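2-dehydropantoate 2-reductase (Porphyromonas gingivalis, PDB 2QYT) probably catalyses the NADPH-dependent reduction of 2-dehydropantoate (ketopantoate) to (R)-pantoate, the second step on the route to pantothenate. Local coordinates at residues 57-65 and 150-158; 223-234 and 253-261. All coordinates share one frame; numbering follows the deposited sequence.

Interaction 1 of 2, residues 57-65 and 150-158; sequences GLRVVTPSR and GLITLEADR. With EDO (1,2-ethanediol), chain J.
Four backbone hydrogen bonds join strand 58-61 to strand 151-154 in parallel register: Arg59 N to Gly150 O, Ile152 N to Arg59 O (2.8 Å, almost straight), Val61 N to Ile152 O and Leu154 N to Val61 O. A water donates to both Gly57 O and Gly150 O.

Apolar contacts follow on both faces of the mixed sheet. Leu58 CD1 lies 3.9 Å from Ile152 CG1, and Val60 CG1 reaches Leu154 CD1, on the face covered by Tyr22 of helix 18-33. On the other face the extended Arg59 chain runs beside Leu151, Arg59 CG 3.6 Å from Leu151 CD1, before its guanidinium pairs with Asp66.

Past the strands the chemistry turns polar. Arg65, bent at chi3 (-75°), brings NE and NH1 side-on to Asp157 OD1, in the guanidinium plane, with NH1 2.9 Å from it. Thr62 OG1 donates to Asp157 OD1 at 2.8 Å and accepts from Ser64 N and Arg65 N; Ser64 OG meets OD2 from above the carboxylate plane. Tyr22 OH also bonds Arg65 NH1, and a 1,2-ethanediol, probably from the crystallisation liquor, donates from O1 to Asp157 O. With four donors on its carboxylate, Asp157 is probably stabilised as the anion, linking the 62-65 turn to the corner at 155-157.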
loop_
_atom_site.group_PDB
_atom_site.type_symbol
_atom_site.label_atom_id
_atom_site.label_comp_id
_atom_site.label_asym_id
_atom_site.label_seq_id
_atom_site.Cartn_x
_atom_site.Cartn_y
_atom_site.Cartn_z
ATOM N N GLY A 57 13.764 -14.338 13.516
ATOM C CA GLY A 57 13.120 -13.053 13.290
ATOM C C GLY A 57 13.373 -12.535 11.900
ATOM O O GLY A 57 14.116 -13.151 11.146
ATOM N N LEU A 58 12.777 -11.390 11.593
ATOM C CA LEU A 58 12.991 -10.726 10.319
ATOM C C LEU A 58 14.007 -9.610 10.515
ATOM O O LEU A 58 13.852 -8.760 11.407
ATOM C CB LEU A 58 11.667 -10.114 9.785
ATOM C CG LEU A 58 11.714 -9.280 8.495
ATOM C CD1 LEU A 58 12.211 -10.082 7.295
ATOM C CD2 LEU A 58 10.316 -8.714 8.216
ATOM N N ARG A 59 15.028 -9.616 9.667
ATOM C CA ARG A 59 16.061 -8.581 9.660
ATOM C C ARG A 59 15.730 -7.373 8.758
ATOM O O ARG A 59 15.279 -7.544 7.619
ATOM C CB ARG A 59 17.423 -9.172 9.275
ATOM C CG ARG A 59 18.555 -8.156 9.442
ATOM C CD ARG A 59 19.887 -8.800 9.137
ATOM N NE ARG A 59 21.029 -7.865 9.210
ATOM C CZ ARG A 59 22.270 -8.177 8.848
ATOM N NH1 ARG A 59 22.542 -9.409 8.392
ATOM N NH2 ARG A 59 23.239 -7.257 8.952
ATOM N N VAL A 60 15.979 -6.159 9.275
ATOM C CA VAL A 60 15.738 -4.931 8.530
ATOM C C VAL A 60 17.000 -4.050 8.590
ATOM O O VAL A 60 17.540 -3.789 9.681
ATOM C CB VAL A 60 14.511 -4.150 9.069
ATOM C CG1 VAL A 60 14.281 -2.902 8.222
ATOM C CG2 VAL A 60 13.275 -5.006 9.041
ATOM N N VAL A 61 17.496 -3.684 7.411
ATOM C CA VAL A 61 18.642 -2.785 7.266
ATOM C C VAL A 61 18.225 -1.509 6.540
ATOM O O VAL A 61 17.508 -1.531 5.549
ATOM C CB VAL A 61 19.932 -3.465 6.634
ATOM C CG1 VAL A 61 20.343 -4.722 7.395
ATOM C CG2 VAL A 61 19.744 -3.811 5.122
ATOM N N THR A 62 18.715 -0.369 7.029
ATOM C CA THR A 62 18.378 0.908 6.439
ATOM C C THR A 62 19.701 1.668 6.447
ATOM O O THR A 62 20.725 1.124 6.897
ATOM C CB THR A 62 17.239 1.654 7.248
ATOM O OG1 THR A 62 17.810 2.309 8.367
ATOM C CG2 THR A 62 16.126 0.692 7.795
ATOM N N PRO A 63 19.717 2.899 5.934
ATOM C CA PRO A 63 20.978 3.604 6.081
ATOM C C PRO A 63 21.522 3.714 7.533
ATOM O O PRO A 63 22.763 3.710 7.738
ATOM C CB PRO A 63 20.707 5.002 5.460
ATOM C CG PRO A 63 19.569 4.826 4.523
ATOM C CD PRO A 63 18.704 3.676 5.193
ATOM N N SER A 64 20.622 3.867 8.505
ATOM C CA SER A 64 21.024 4.165 9.877
ATOM C C SER A 64 20.698 3.058 10.848
ATOM O O SER A 64 21.133 3.122 11.990
ATOM C CB SER A 64 20.378 5.478 10.362
ATOM O OG SER A 64 18.952 5.321 10.540
ATOM N N ARG A 65 19.967 2.019 10.416
ATOM C CA ARG A 65 19.523 0.965 11.323
ATOM C C ARG A 65 19.862 -0.444 10.836
ATOM O O ARG A 65 19.959 -0.694 9.651
ATOM C CB ARG A 65 17.975 1.058 11.589
ATOM C CG ARG A 65 17.559 2.323 12.383
ATOM C CD ARG A 65 16.060 2.410 12.508
ATOM N NE ARG A 65 15.467 2.816 11.247
ATOM C CZ ARG A 65 14.211 2.570 10.877
ATOM N NH1 ARG A 65 13.780 2.998 9.685
ATOM N NH2 ARG A 65 13.390 1.940 11.696
ATOM N N GLY A 150 14.527 -13.598 4.422
ATOM C CA GLY A 150 14.615 -13.072 5.778
ATOM C C GLY A 150 15.150 -11.665 5.947
ATOM O O GLY A 150 15.472 -11.265 7.084
ATOM N N LEU A 151 15.243 -10.902 4.851
ATOM C CA LEU A 151 15.884 -9.578 4.933
ATOM C C LEU A 151 15.120 -8.525 4.172
ATOM O O LEU A 151 14.844 -8.691 2.985
ATOM C CB LEU A 151 17.342 -9.640 4.424
ATOM C CG LEU A 151 18.139 -8.305 4.428
ATOM C CD1 LEU A 151 18.460 -7.842 5.888
ATOM C CD2 LEU A 151 19.432 -8.311 3.561
ATOM N N ILE A 152 14.813 -7.429 4.851
ATOM C CA ILE A 152 14.264 -6.235 4.231
ATOM C C ILE A 152 15.348 -5.155 4.216
ATOM O O ILE A 152 16.054 -4.919 5.229
ATOM C CB ILE A 152 13.022 -5.669 5.016
ATOM C CG1 ILE A 152 11.986 -6.789 5.302
ATOM C CG2 ILE A 152 12.349 -4.568 4.263
ATOM C CD1 ILE A 152 11.593 -7.622 4.029
ATOM N N THR A 153 15.461 -4.486 3.074
ATOM C CA THR A 153 16.339 -3.346 2.949
ATOM C C THR A 153 15.504 -2.107 2.602
ATOM O O THR A 153 14.663 -2.156 1.689
ATOM C CB THR A 153 17.345 -3.574 1.803
ATOM O OG1 THR A 153 18.084 -4.770 2.114
ATOM C CG2 THR A 153 18.296 -2.370 1.621
ATOM N N LEU A 154 15.716 -1.037 3.358
ATOM C CA LEU A 154 15.230 0.283 3.001
ATOM C C LEU A 154 16.331 1.100 2.433
ATOM O O LEU A 154 17.437 1.208 2.996
ATOM C CB LEU A 154 14.661 1.044 4.192
ATOM C CG LEU A 154 13.251 0.740 4.680
ATOM C CD1 LEU A 154 13.165 -0.690 5.133
ATOM C CD2 LEU A 154 12.898 1.727 5.831
ATOM N N GLU A 155 16.040 1.751 1.325
ATOM C CA GLU A 155 17.090 2.522 0.763
ATOM C C GLU A 155 17.074 3.918 1.369
ATOM O O GLU A 155 17.994 4.686 1.180
ATOM C CB GLU A 155 17.022 2.493 -0.763
ATOM C CG GLU A 155 15.833 3.109 -1.334
ATOM C CD GLU A 155 15.907 3.123 -2.855
ATOM O OE1 GLU A 155 15.893 2.011 -3.461
ATOM O OE2 GLU A 155 15.969 4.241 -3.410
ATOM N N ALA A 156 16.019 4.230 2.117
ATOM C CA ALA A 156 15.981 5.491 2.859
ATOM C C ALA A 156 15.188 5.215 4.124
ATOM O O ALA A 156 14.285 4.397 4.107
ATOM C CB ALA A 156 15.349 6.601 2.053
ATOM N N ASP A 157 15.521 5.902 5.208
ATOM C CA ASP A 157 14.768 5.756 6.448
ATOM C C ASP A 157 13.318 6.269 6.439
ATOM O O ASP A 157 12.458 5.676 7.102
ATOM C CB ASP A 157 15.522 6.409 7.596
ATOM C CG ASP A 157 16.506 5.499 8.204
ATOM O OD1 ASP A 157 16.108 4.446 8.757
ATOM O OD2 ASP A 157 17.686 5.819 8.100
ATOM N N ARG A 158 13.067 7.331 5.692
ATOM C CA ARG A 158 11.765 8.005 5.586
ATOM C C ARG A 158 10.651 7.041 5.200
ATOM O O ARG A 158 10.832 6.262 4.238
ATOM C CB ARG A 158 11.793 9.037 4.452
ATOM C CG ARG A 158 12.595 10.288 4.664
ATOM C CD ARG A 158 12.645 11.135 3.382
ATOM N NE ARG A 158 13.448 10.570 2.287
ATOM C CZ ARG A 158 14.777 10.513 2.260
ATOM N NH1 ARG A 158 15.496 10.966 3.273
ATOM N NH2 ARG A 158 15.395 9.982 1.211
HETATM C C1 EDO J . 11.114 6.997 9.770
HETATM O O1 EDO J . 11.499 5.636 9.668
HETATM C C2 EDO J . 9.612 7.125 9.870
HETATM O O2 EDO J . 9.230 7.795 8.664
HETATM O O HOH W 1 16.131 -12.943 9.252
#

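Interaction 2 of 2, residues 223-234 and 253-261; sequences LTEHEPELLSLL and VQQLLDKQR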
loop_
_atom_site.group_PDB
_atom_site.type_symbol
_atom_site.label_atom_id
_atom_site.label_comp_id
_atom_site.label_asym_id
_atom_site.label_seq_id
_atom_site.Cartn_x
_atom_site.Cartn_y
_atom_site.Cartn_z
ATOM N N LEU A 223 11.096 14.986 -17.733
ATOM C CA LEU A 223 10.783 16.379 -17.425
ATOM C C LEU A 223 11.321 17.341 -18.470
ATOM O O LEU A 223 10.603 18.227 -18.922
ATOM C CB LEU A 223 11.365 16.792 -16.073
ATOM C CG LEU A 223 10.567 16.690 -14.769
ATOM C CD1 LEU A 223 9.060 16.871 -14.975
ATOM C CD2 LEU A 223 10.864 15.400 -14.038
ATOM N N THR A 224 12.590 17.165 -18.831
ATOM C CA THR A 224 13.285 18.090 -19.701
ATOM C C THR A 224 12.836 17.958 -21.152
ATOM O O THR A 224 12.613 18.963 -21.823
ATOM C CB THR A 224 14.830 17.921 -19.610
ATOM O OG1 THR A 224 15.162 16.524 -19.661
ATOM C CG2 THR A 224 15.373 18.534 -18.308
ATOM N N GLU A 225 12.692 16.723 -21.626
ATOM C CA GLU A 225 12.457 16.479 -23.048
ATOM C C GLU A 225 11.010 16.170 -23.399
ATOM O O GLU A 225 10.615 16.321 -24.548
ATOM C CB GLU A 225 13.380 15.366 -23.560
ATOM C CG GLU A 225 14.752 15.859 -24.025
ATOM C CD GLU A 225 15.867 14.846 -23.804
ATOM O OE1 GLU A 225 16.796 14.815 -24.637
ATOM O OE2 GLU A 225 15.835 14.093 -22.802
ATOM N N HIS A 226 10.219 15.728 -22.417
ATOM C CA HIS A 226 8.865 15.257 -22.711
ATOM C C HIS A 226 7.787 15.862 -21.813
ATOM O O HIS A 226 6.801 15.188 -21.445
ATOM C CB HIS A 226 8.831 13.730 -22.704
ATOM C CG HIS A 226 9.472 13.106 -23.907
ATOM N ND1 HIS A 226 9.063 13.377 -25.199
ATOM C CD2 HIS A 226 10.484 12.213 -24.015
ATOM C CE1 HIS A 226 9.799 12.685 -26.048
ATOM N NE2 HIS A 226 10.669 11.970 -25.356
ATOM N N GLU A 227 7.977 17.141 -21.483
ATOM C CA GLU A 227 7.101 17.859 -20.564
ATOM C C GLU A 227 5.662 17.970 -21.083
ATOM O O GLU A 227 4.727 17.729 -20.317
ATOM C CB GLU A 227 7.665 19.237 -20.177
ATOM C CG GLU A 227 7.315 19.644 -18.744
ATOM C CD GLU A 227 7.718 21.075 -18.381
ATOM O OE1 GLU A 227 7.089 21.627 -17.457
ATOM O OE2 GLU A 227 8.653 21.645 -18.983
ATOM N N PRO A 228 5.473 18.375 -22.361
ATOM C CA PRO A 228 4.117 18.308 -22.911
ATOM C C PRO A 228 3.412 16.972 -22.689
ATOM O O PRO A 228 2.282 16.969 -22.220
ATOM C CB PRO A 228 4.330 18.592 -24.399
ATOM C CG PRO A 228 5.500 19.547 -24.399
ATOM C CD PRO A 228 6.412 19.010 -23.319
ATOM N N GLU A 229 4.086 15.868 -22.999
ATOM C CA GLU A 229 3.524 14.546 -22.873
ATOM C C GLU A 229 3.232 14.261 -21.402
ATOM O O GLU A 229 2.147 13.804 -21.069
ATOM C CB GLU A 229 4.469 13.475 -23.437
ATOM C CG GLU A 229 4.565 13.465 -24.949
ATOM C CD GLU A 229 5.699 14.332 -25.478
ATOM O OE1 GLU A 229 5.831 15.498 -25.038
ATOM O OE2 GLU A 229 6.465 13.841 -26.339
ATOM N N LEU A 230 4.198 14.587 -20.543
ATOM C CA LEU A 230 4.066 14.365 -19.119
ATOM C C LEU A 230 2.822 15.076 -18.600
ATOM O O LEU A 230 1.985 14.459 -17.955
ATOM C CB LEU A 230 5.341 14.768 -18.373
ATOM C CG LEU A 230 5.618 14.294 -16.942
ATOM C CD1 LEU A 230 5.262 12.837 -16.641
ATOM C CD2 LEU A 230 7.086 14.515 -16.683
ATOM N N LEU A 231 2.684 16.344 -18.956
ATOM C CA LEU A 231 1.516 17.156 -18.611
ATOM C C LEU A 231 0.200 16.631 -19.192
ATOM O O LEU A 231 -0.847 16.716 -18.543
ATOM C CB LEU A 231 1.734 18.594 -19.053
ATOM C CG LEU A 231 0.628 19.624 -18.842
ATOM C CD1 LEU A 231 0.331 19.785 -17.361
ATOM C CD2 LEU A 231 1.049 20.966 -19.462
ATOM N N SER A 232 0.246 16.126 -20.414
ATOM C CA SER A 232 -0.900 15.445 -20.985
ATOM C C SER A 232 -1.375 14.272 -20.120
ATOM O O SER A 232 -2.562 14.076 -19.990
ATOM C CB SER A 232 -0.600 14.955 -22.389
ATOM O OG SER A 232 -0.428 16.079 -23.212
ATOM N N LEU A 233 -0.443 13.503 -19.568
ATOM C CA LEU A 233 -0.752 12.375 -18.679
ATOM C C LEU A 233 -1.360 12.863 -17.347
ATOM O O LEU A 233 -2.335 12.292 -16.833
ATOM C CB LEU A 233 0.521 11.544 -18.420
ATOM C CG LEU A 233 0.739 10.153 -19.031
ATOM C CD1 LEU A 233 0.139 9.938 -20.423
ATOM C CD2 LEU A 233 2.194 9.769 -19.014
ATOM N N LEU A 234 -0.779 13.924 -16.805
ATOM C CA LEU A 234 -1.243 14.521 -15.566
ATOM C C LEU A 234 -2.695 15.015 -15.688
ATOM O O LEU A 234 -3.531 14.741 -14.822
ATOM C CB LEU A 234 -0.290 15.643 -15.155
ATOM C CG LEU A 234 0.738 15.498 -14.002
ATOM C CD1 LEU A 234 0.872 14.119 -13.364
ATOM C CD2 LEU A 234 2.128 16.067 -14.378
ATOM N N VAL A 253 -3.053 18.791 -10.856
ATOM C CA VAL A 253 -2.094 18.599 -11.957
ATOM C C VAL A 253 -0.756 19.263 -11.619
ATOM O O VAL A 253 0.301 18.644 -11.749
ATOM C CB VAL A 253 -2.638 19.198 -13.286
ATOM C CG1 VAL A 253 -1.573 19.197 -14.371
ATOM C CG2 VAL A 253 -3.877 18.445 -13.757
ATOM N N GLN A 254 -0.828 20.520 -11.175
ATOM C CA GLN A 254 0.339 21.292 -10.753
ATOM C C GLN A 254 1.036 20.705 -9.519
ATOM O O GLN A 254 2.262 20.578 -9.491
ATOM C CB GLN A 254 -0.051 22.760 -10.506
ATOM C CG GLN A 254 -0.715 23.461 -11.704
ATOM C CD GLN A 254 0.126 23.409 -12.981
ATOM O OE1 GLN A 254 1.348 23.560 -12.942
ATOM N NE2 GLN A 254 -0.533 23.193 -14.120
ATOM N N GLN A 255 0.243 20.351 -8.506
ATOM C CA GLN A 255 0.740 19.749 -7.269
ATOM C C GLN A 255 1.511 18.467 -7.580
ATOM O O GLN A 255 2.631 18.279 -7.089
ATOM C CB GLN A 255 -0.427 19.446 -6.325
ATOM C CG GLN A 255 -0.079 19.409 -4.849
ATOM C CD GLN A 255 -1.320 19.345 -3.969
ATOM O OE1 GLN A 255 -1.937 18.282 -3.798
ATOM N NE2 GLN A 255 -1.691 20.491 -3.402
ATOM N N LEU A 256 0.901 17.601 -8.398
ATOM C CA LEU A 256 1.552 16.401 -8.918
ATOM C C LEU A 256 2.800 16.720 -9.742
ATOM O O LEU A 256 3.843 16.083 -9.564
ATOM C CB LEU A 256 0.581 15.565 -9.772
ATOM C CG LEU A 256 -0.700 14.909 -9.231
ATOM C CD1 LEU A 256 -1.330 14.044 -10.320
ATOM C CD2 LEU A 256 -0.470 14.110 -7.965
ATOM N N LEU A 257 2.676 17.702 -10.638
ATOM C CA LEU A 257 3.759 18.104 -11.543
ATOM C C LEU A 257 5.062 18.437 -10.809
ATOM O O LEU A 257 6.124 17.916 -11.156
ATOM C CB LEU A 257 3.332 19.311 -12.399
ATOM C CG LEU A 257 3.907 19.639 -13.789
ATOM C CD1 LEU A 257 3.891 21.160 -13.978
ATOM C CD2 LEU A 257 5.313 19.092 -14.071
ATOM N N ASP A 258 4.975 19.303 -9.800
ATOM C CA ASP A 258 6.166 19.803 -9.117
ATOM C C ASP A 258 6.930 18.712 -8.360
ATOM O O ASP A 258 8.164 18.698 -8.364
ATOM C CB ASP A 258 5.811 20.964 -8.190
ATOM C CG ASP A 258 6.969 21.909 -7.989
ATOM O OD1 ASP A 258 7.521 21.937 -6.870
ATOM O OD2 ASP A 258 7.339 22.609 -8.957
ATOM N N LYS A 259 6.183 17.804 -7.725
ATOM C CA LYS A 259 6.740 16.644 -7.012
ATOM C C LYS A 259 7.648 15.767 -7.898
ATOM O O LYS A 259 8.669 15.241 -7.430
ATOM C CB LYS A 259 5.608 15.813 -6.383
ATOM C CG LYS A 259 6.054 14.764 -5.354
ATOM C CD LYS A 259 6.552 15.392 -4.047
ATOM C CE LYS A 259 7.564 14.496 -3.327
ATOM N NZ LYS A 259 8.066 15.128 -2.078
ATOM N N GLN A 260 7.272 15.633 -9.172
ATOM C CA GLN A 260 8.094 14.959 -10.192
ATOM C C GLN A 260 9.476 15.615 -10.397
ATOM O O GLN A 260 10.451 14.927 -10.718
ATOM C CB GLN A 260 7.357 14.926 -11.540
ATOM C CG GLN A 260 5.843 14.672 -11.469
ATOM C CD GLN A 260 5.456 13.227 -11.689
ATOM O OE1 GLN A 260 6.262 12.405 -12.127
ATOM N NE2 GLN A 260 4.202 12.909 -11.394
ATOM N N ARG A 261 9.549 16.937 -10.222
ATOM C CA ARG A 261 10.797 17.695 -10.434
ATOM C C ARG A 261 11.859 17.420 -9.352
ATOM O O ARG A 261 13.060 17.478 -9.627
ATOM C CB ARG A 261 10.517 19.206 -10.529
ATOM C CG ARG A 261 9.408 19.598 -11.513
ATOM C CD ARG A 261 9.231 21.112 -11.606
ATOM N NE ARG A 261 8.128 21.508 -12.491
ATOM C CZ ARG A 261 8.243 21.745 -13.800
ATOM N NH1 ARG A 261 9.415 21.617 -14.415
ATOM N NH2 ARG A 261 7.178 22.108 -14.503
#
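A knob-into-hole contact joins helix 227-244 to helix 252-262 in the all-helical C-terminal part of the reductase, the short segments crossing at 135° with axes 10.1 Å apart. Leu234 is the knob, seated among Val253, Leu256, Leu257 and Gln260. Its two methyls divide the hole: Leu234 CD1 reaches Leu256 CD1 at 3.8 Å, whereas Leu234 CD2 lies over the backbone of the partner helix, 3.9 Å from Leu257 CA. Val253 CG1 touches both Leu234 CB and, at 3.6 Å, Leu231 CD1.

At the other end Leu223, from helix 219-225, puts CD2 3.4 Å from Gln260 O. The bent Gln260 side chain has its OE1 hydrogen-bonded to Thr208 OG1 of helix 194-215, but Gln260 NE2 is buried 4.1 Å from Leu234 CD1 with no polar partner in the model.

One salt bridge spans the exposed side, at Arg261: Arg261 NH2 donates to Glu227 OE1 at 3.0 Å, approaching from above the carboxylate plane, with the two flat groups 85° apart. Arg261 NE also has a long ion pair with Asp258. A one-nitrogen ion pair, its flat groups nearly at right angles, beside so much leucine implies that apolar burial does most of the joining, with the charges adding a lateral tie.

Interaction 1 lies in the mixed sheet of the N-terminal part, which is probably the NADP-binding one, and interaction 2 in the helical C-terminal part, with centres 32 Å apart and no touch between them. Both are partly buried and grade from aliphatic interiors to charged margins, leucine-rich only in interaction 2. Segments 57-65 and 150-158 are neighbouring strands of one sheet, so main-chain bonds set their register and side chains follow. Segments 223-234 and 253-261 are helical, their main-chain bonds spent within each helix, leaving side chains to fix the fit. Their arginine-carboxylate pairs differ likewise: a two-nitrogen, in-plane grip reinforced by hydroxyls in interaction 1, a one-nitrogen contact in interaction 2.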